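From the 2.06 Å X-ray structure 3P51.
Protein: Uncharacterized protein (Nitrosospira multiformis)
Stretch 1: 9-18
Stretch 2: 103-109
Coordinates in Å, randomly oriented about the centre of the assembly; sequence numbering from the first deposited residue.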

ATOM      1  N   VAL A   9     -15.074  10.557  11.906  1.00 38.37           N
ATOM      2  CA  VAL A   9     -15.030  11.750  11.068  1.00 37.93           C
ATOM      3  C   VAL A   9     -14.967  13.003  11.940  1.00 45.36           C
ATOM      4  O   VAL A   9     -15.728  13.152  12.887  1.00 50.84           O
ATOM      5  CB  VAL A   9     -16.239  11.824  10.134  1.00 39.03           C
ATOM      6  CG1 VAL A   9     -16.285  13.187   9.411  1.00 38.50           C
ATOM      7  CG2 VAL A   9     -16.170  10.684   9.125  1.00 41.94           C
ATOM      8  N   VAL A  10     -14.034  13.890  11.616  1.00 48.07           N
ATOM      9  CA  VAL A  10     -13.771  15.089  12.405  1.00 49.91           C
ATOM     10  C   VAL A  10     -14.158  16.325  11.586  1.00 52.10           C
ATOM     11  O   VAL A  10     -13.720  16.470  10.438  1.00 47.53           O
ATOM     12  CB  VAL A  10     -12.266  15.165  12.762  1.00 48.79           C
ATOM     13  CG1 VAL A  10     -11.927  16.477  13.395  1.00 50.46           C
ATOM     14  CG2 VAL A  10     -11.868  14.017  13.682  1.00 50.19           C
ATOM     15  N   ASP A  11     -14.972  17.214  12.160  1.00 54.63           N
ATOM     16  CA  ASP A  11     -15.445  18.392  11.425  1.00 57.61           C
ATOM     17  C   ASP A  11     -14.407  19.521  11.376  1.00 54.90           C
ATOM     18  O   ASP A  11     -14.581  20.577  11.992  1.00 53.43           O
ATOM     19  CB  ASP A  11     -16.781  18.916  11.977  1.00 65.43           C
ATOM     20  CG  ASP A  11     -17.440  19.946  11.050  1.00 72.22           C
ATOM     21  OD1 ASP A  11     -16.728  20.559  10.228  1.00 71.80           O
ATOM     22  OD2 ASP A  11     -18.672  20.145  11.130  1.00 77.18           O
ATOM     23  N   ALA A  12     -13.334  19.282  10.632  1.00 50.36           N
ATOM     24  CA  ALA A  12     -12.298  20.277  10.403  1.00 45.32           C
ATOM     25  C   ALA A  12     -11.510  19.854   9.172  1.00 43.21           C
ATOM     26  O   ALA A  12     -11.456  18.669   8.842  1.00 42.44           O
ATOM     27  CB  ALA A  12     -11.388  20.373  11.599  1.00 45.85           C
ATOM     28  N   PRO A  13     -10.909  20.824   8.477  1.00 44.86           N
ATOM     29  CA  PRO A  13     -10.166  20.477   7.264  1.00 44.92           C
ATOM     30  C   PRO A  13      -8.934  19.658   7.604  1.00 42.37           C
ATOM     31  O   PRO A  13      -8.385  19.785   8.701  1.00 40.46           O
ATOM     32  CB  PRO A  13      -9.806  21.839   6.654  1.00 44.24           C
ATOM     33  CG  PRO A  13      -9.993  22.837   7.731  1.00 49.12           C
ATOM     34  CD  PRO A  13     -10.983  22.279   8.705  1.00 47.62           C
ATOM     35  N   VAL A  14      -8.517  18.806   6.675  1.00 41.97           N
ATOM     36  CA  VAL A  14      -7.453  17.845   6.946  1.00 39.99           C
ATOM     37  C   VAL A  14      -6.134  18.531   7.306  1.00 40.81           C
ATOM     38  O   VAL A  14      -5.381  18.016   8.127  1.00 43.01           O
ATOM     39  CB  VAL A  14      -7.263  16.867   5.764  1.00 37.54           C
ATOM     40  CG1 VAL A  14      -6.641  17.586   4.566  1.00 42.88           C
ATOM     41  CG2 VAL A  14      -6.423  15.655   6.176  1.00 35.55           C
ATOM     42  N   GLU A  15      -5.857  19.685   6.700  1.00 38.86           N
ATOM     43  CA  GLU A  15      -4.631  20.433   7.002  1.00 42.07           C
ATOM     44  C   GLU A  15      -4.580  20.848   8.468  1.00 43.07           C
ATOM     45  O   GLU A  15      -3.515  20.859   9.087  1.00 40.80           O
ATOM     46  CB  GLU A  15      -4.512  21.681   6.132  1.00 47.12           C
ATOM     47  CG  GLU A  15      -4.285  21.426   4.641  1.00 50.37           C
ATOM     48  CD  GLU A  15      -5.566  21.110   3.880  1.00 51.44           C
ATOM     49  OE1 GLU A  15      -6.669  21.318   4.444  1.00 46.22           O
ATOM     50  OE2 GLU A  15      -5.462  20.657   2.715  1.00 54.16           O
ATOM     51  N   ARG A  16      -5.734  21.205   9.015  1.00 41.87           N
ATOM     52  CA  ARG A  16      -5.816  21.611  10.414  1.00 44.11           C
ATOM     53  C   ARG A  16      -5.660  20.422  11.357  1.00 44.58           C
ATOM     54  O   ARG A  16      -4.948  20.493  12.373  1.00 40.16           O
ATOM     55  CB  ARG A  16      -7.149  22.311  10.664  1.00 48.06           C
ATOM     56  CG  ARG A  16      -7.258  23.008  11.998  1.00 57.01           C
ATOM     57  CD  ARG A  16      -8.058  24.287  11.842  1.00 67.60           C
ATOM     58  NE  ARG A  16      -8.398  24.878  13.131  1.00 78.01           N
ATOM     59  CZ  ARG A  16      -9.557  24.689  13.754  1.00 83.27           C
ATOM     60  NH1 ARG A  16     -10.491  23.920  13.207  1.00 83.18           N
ATOM     61  NH2 ARG A  16      -9.783  25.269  14.925  1.00 85.51           N
ATOM     62  N   VAL A  17      -6.337  19.326  11.039  1.00 42.85           N
ATOM     63  CA  VAL A  17      -6.219  18.137  11.874  1.00 39.88           C
ATOM     64  C   VAL A  17      -4.782  17.636  11.860  1.00 39.96           C
ATOM     65  O   VAL A  17      -4.220  17.324  12.904  1.00 39.02           O
ATOM     66  CB  VAL A  17      -7.160  17.009  11.431  1.00 36.45           C
ATOM     67  CG1 VAL A  17      -7.025  15.845  12.384  1.00 33.34           C
ATOM     68  CG2 VAL A  17      -8.612  17.497  11.405  1.00 35.02           C
ATOM     69  N   TRP A  18      -4.182  17.564  10.676  1.00 39.50           N
ATOM     70  CA  TRP A  18      -2.794  17.112  10.577  1.00 38.70           C
ATOM     71  C   TRP A  18      -1.878  18.023  11.391  1.00 41.00           C
ATOM     72  O   TRP A  18      -1.032  17.553  12.145  1.00 34.45           O
ATOM     73  CB  TRP A  18      -2.340  17.049   9.108  1.00 32.20           C
ATOM     74  CG  TRP A  18      -0.936  16.490   8.911  1.00 34.65           C
ATOM     75  CD1 TRP A  18       0.120  17.121   8.304  1.00 35.29           C
ATOM     76  CD2 TRP A  18      -0.442  15.208   9.334  1.00 33.47           C
ATOM     77  NE1 TRP A  18       1.230  16.308   8.318  1.00 35.50           N
ATOM     78  CE2 TRP A  18       0.914  15.129   8.935  1.00 34.81           C
ATOM     79  CE3 TRP A  18      -1.015  14.115   9.995  1.00 36.61           C
ATOM     80  CZ2 TRP A  18       1.711  13.999   9.183  1.00 34.36           C
ATOM     81  CZ3 TRP A  18      -0.214  12.982  10.253  1.00 38.71           C
ATOM     82  CH2 TRP A  18       1.130  12.943   9.845  1.00 37.90           C
ATOM     83  N   ASP A 103     -17.265  18.054   1.953  1.00 45.96           N
ATOM     84  CA  ASP A 103     -17.516  19.104   2.940  1.00 50.01           C
ATOM     85  C   ASP A 103     -16.257  19.521   3.691  1.00 46.32           C
ATOM     86  O   ASP A 103     -16.329  20.203   4.714  1.00 43.55           O
ATOM     87  CB  ASP A 103     -18.590  18.674   3.932  1.00 51.99           C
ATOM     88  CG  ASP A 103     -18.219  17.412   4.666  1.00 57.64           C
ATOM     89  OD1 ASP A 103     -17.095  16.919   4.452  1.00 57.83           O
ATOM     90  OD2 ASP A 103     -19.041  16.918   5.465  1.00 62.44           O
ATOM     91  N   ASP A 104     -15.100  19.118   3.183  1.00 44.48           N
ATOM     92  CA  ASP A 104     -13.841  19.603   3.728  1.00 44.90           C
ATOM     93  C   ASP A 104     -13.679  19.194   5.181  1.00 43.99           C
ATOM     94  O   ASP A 104     -13.267  19.994   6.020  1.00 45.62           O
ATOM     95  CB  ASP A 104     -13.774  21.131   3.590  1.00 51.94           C
ATOM     96  CG  ASP A 104     -12.365  21.674   3.743  1.00 57.63           C
ATOM     97  OD1 ASP A 104     -12.207  22.913   3.841  1.00 57.50           O
ATOM     98  OD2 ASP A 104     -11.415  20.861   3.778  1.00 58.02           O
ATOM     99  N   THR A 105     -14.013  17.944   5.487  1.00 42.30           N
ATOM    100  CA  THR A 105     -13.778  17.414   6.819  1.00 40.88           C
ATOM    101  C   THR A 105     -12.653  16.380   6.767  1.00 39.75           C
ATOM    102  O   THR A 105     -11.955  16.252   5.750  1.00 36.61           O
ATOM    103  CB  THR A 105     -15.073  16.844   7.437  1.00 42.85           C
ATOM    104  OG1 THR A 105     -15.621  15.842   6.577  1.00 42.44           O
ATOM    105  CG2 THR A 105     -16.104  17.953   7.593  1.00 44.89           C
ATOM    106  N   THR A 106     -12.472  15.650   7.860  1.00 43.02           N
ATOM    107  CA  THR A 106     -11.351  14.720   7.986  1.00 41.24           C
ATOM    108  C   THR A 106     -11.790  13.354   8.498  1.00 41.31           C
ATOM    109  O   THR A 106     -12.488  13.256   9.499  1.00 43.24           O
ATOM    110  CB  THR A 106     -10.273  15.265   8.939  1.00 40.96           C
ATOM    111  OG1 THR A 106      -9.778  16.506   8.435  1.00 45.72           O
ATOM    112  CG2 THR A 106      -9.123  14.294   9.058  1.00 35.19           C
ATOM    113  N   PHE A 107     -11.381  12.312   7.782  1.00 35.68           N
ATOM    114  CA  PHE A 107     -11.525  10.931   8.224  1.00 35.36           C
ATOM    115  C   PHE A 107     -10.244  10.564   8.958  1.00 34.66           C
ATOM    116  O   PHE A 107      -9.151  10.822   8.464  1.00 35.13           O
ATOM    117  CB  PHE A 107     -11.713  10.024   6.999  1.00 34.13           C
ATOM    118  CG  PHE A 107     -11.736   8.553   7.313  1.00 33.93           C
ATOM    119  CD1 PHE A 107     -12.877   7.957   7.820  1.00 38.15           C
ATOM    120  CD2 PHE A 107     -10.615   7.761   7.080  1.00 32.84           C
ATOM    121  CE1 PHE A 107     -12.906   6.595   8.106  1.00 38.70           C
ATOM    122  CE2 PHE A 107     -10.629   6.400   7.361  1.00 37.56           C
ATOM    123  CZ  PHE A 107     -11.781   5.811   7.872  1.00 39.47           C
ATOM    124  N   VAL A 108     -10.376   9.983  10.147  1.00 34.71           N
ATOM    125  CA  VAL A 108      -9.217   9.552  10.926  1.00 35.01           C
ATOM    126  C   VAL A 108      -9.307   8.060  11.225  1.00 33.59           C
ATOM    127  O   VAL A 108     -10.286   7.606  11.800  1.00 38.24           O
ATOM    128  CB  VAL A 108      -9.138  10.296  12.277  1.00 34.14           C
ATOM    129  CG1 VAL A 108      -7.819   9.990  12.963  1.00 31.63           C
ATOM    130  CG2 VAL A 108      -9.296  11.801  12.064  1.00 36.35           C
ATOM    131  N   GLU A 109      -8.290   7.296  10.852  1.00 35.27           N
ATOM    132  CA  GLU A 109      -8.278   5.874  11.187  1.00 30.36           C
ATOM    133  C   GLU A 109      -7.060   5.519  12.031  1.00 30.60           C
ATOM    134  O   GLU A 109      -5.979   6.075  11.854  1.00 32.88           O
ATOM    135  CB  GLU A 109      -8.324   5.006   9.924  1.00 33.11           C
ATOM    136  CG  GLU A 109      -7.197   5.280   8.959  1.00 37.52           C
ATOM    137  CD  GLU A 109      -7.276   4.436   7.697  1.00 40.97           C
ATOM    138  OE1 GLU A 109      -8.105   3.505   7.652  1.00 38.77           O
ATOM    139  OE2 GLU A 109      -6.508   4.711   6.746  1.00 42.13           O
TER
HETATM  140  O   HOH W   1     -10.384  18.182   4.484  1.00 38.76           O
HETATM  141  O   HOH W   2      -8.812  21.268   2.758  1.00 45.88           O

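The contact is built first on backbone hydrogen bonds. Val10 and Thr106 form an antiparallel, hydrogen-bonded pair: Val10 N donates to Thr106 O at 2.7 Å, almost linearly at 172°, and Thr106 N returns the bond to Val10 O at 3.0 Å, with a more bent angle of 153°. Next to them Val9 and Phe107 make the non-hydrogen-bonded pair, their CA atoms 4.6 Å apart. Here a CA-H...O contact supplements the ladder, Val9 CA lying 3.3 Å from Thr106 O, so that this one carbonyl serves two neighbouring residues. Beta-branched residues such as valine and threonine are at ease in the extended backbone found here.

Beyond the strand end, stretch 1 turns toward its helix, and the side chain of Thr106 takes over. Its OG1 donates to Ala12 O at 2.8 Å, tying the loop to the strand in a buried setting where a small polar group with a hydroxyl fits well. The same OG1 packs 3.1 Å from Val14 CA and 3.3 Å from Val17 CG2, so the hydroxyl is closely enclosed by the start of the helix. Thr106 accordingly has more area covered across the contact than any other residue. Two further CA-H...O contacts line the turn: Thr105 CA to Ala12 O at 3.3 Å, and Pro13 CA to Asp104 O at 3.4 Å. Pro13 occupies the N-cap position; having no backbone N-H to satisfy, it suits a place just before the helix, and its own carbonyl O accepts from Val17 N at 3.1 Å.

Water carries the polar link at the helix start. Water 1 accepts from Val14 N at 2.9 Å and donates to Thr105 O at 2.8 Å and to Asp104 OD2 at 3.0 Å, thereby satisfying a first-turn amide that has no carbonyl one turn earlier within the helix. Water 2 donates to Asp104 OD2 at 2.8 Å and to Glu15 OE1 at 2.7 Å, bridging two acidic side chains. Asp104 suits this exposed position because its carboxylate can accept from both waters. Within stretch 2, Thr105 OG1 donates to Asp103 OD1 at 2.8 Å.

The apolar contacts are fewer. Val10 CG2 meets Val108 CG2 at 3.8 Å, two buried branched side chains in van der Waals contact. On the face shared by Val9 and Phe107, Val9 CG2 approaches Phe107 CD1 at 4.5 Å, reaching the ring at its edge, near the ring plane.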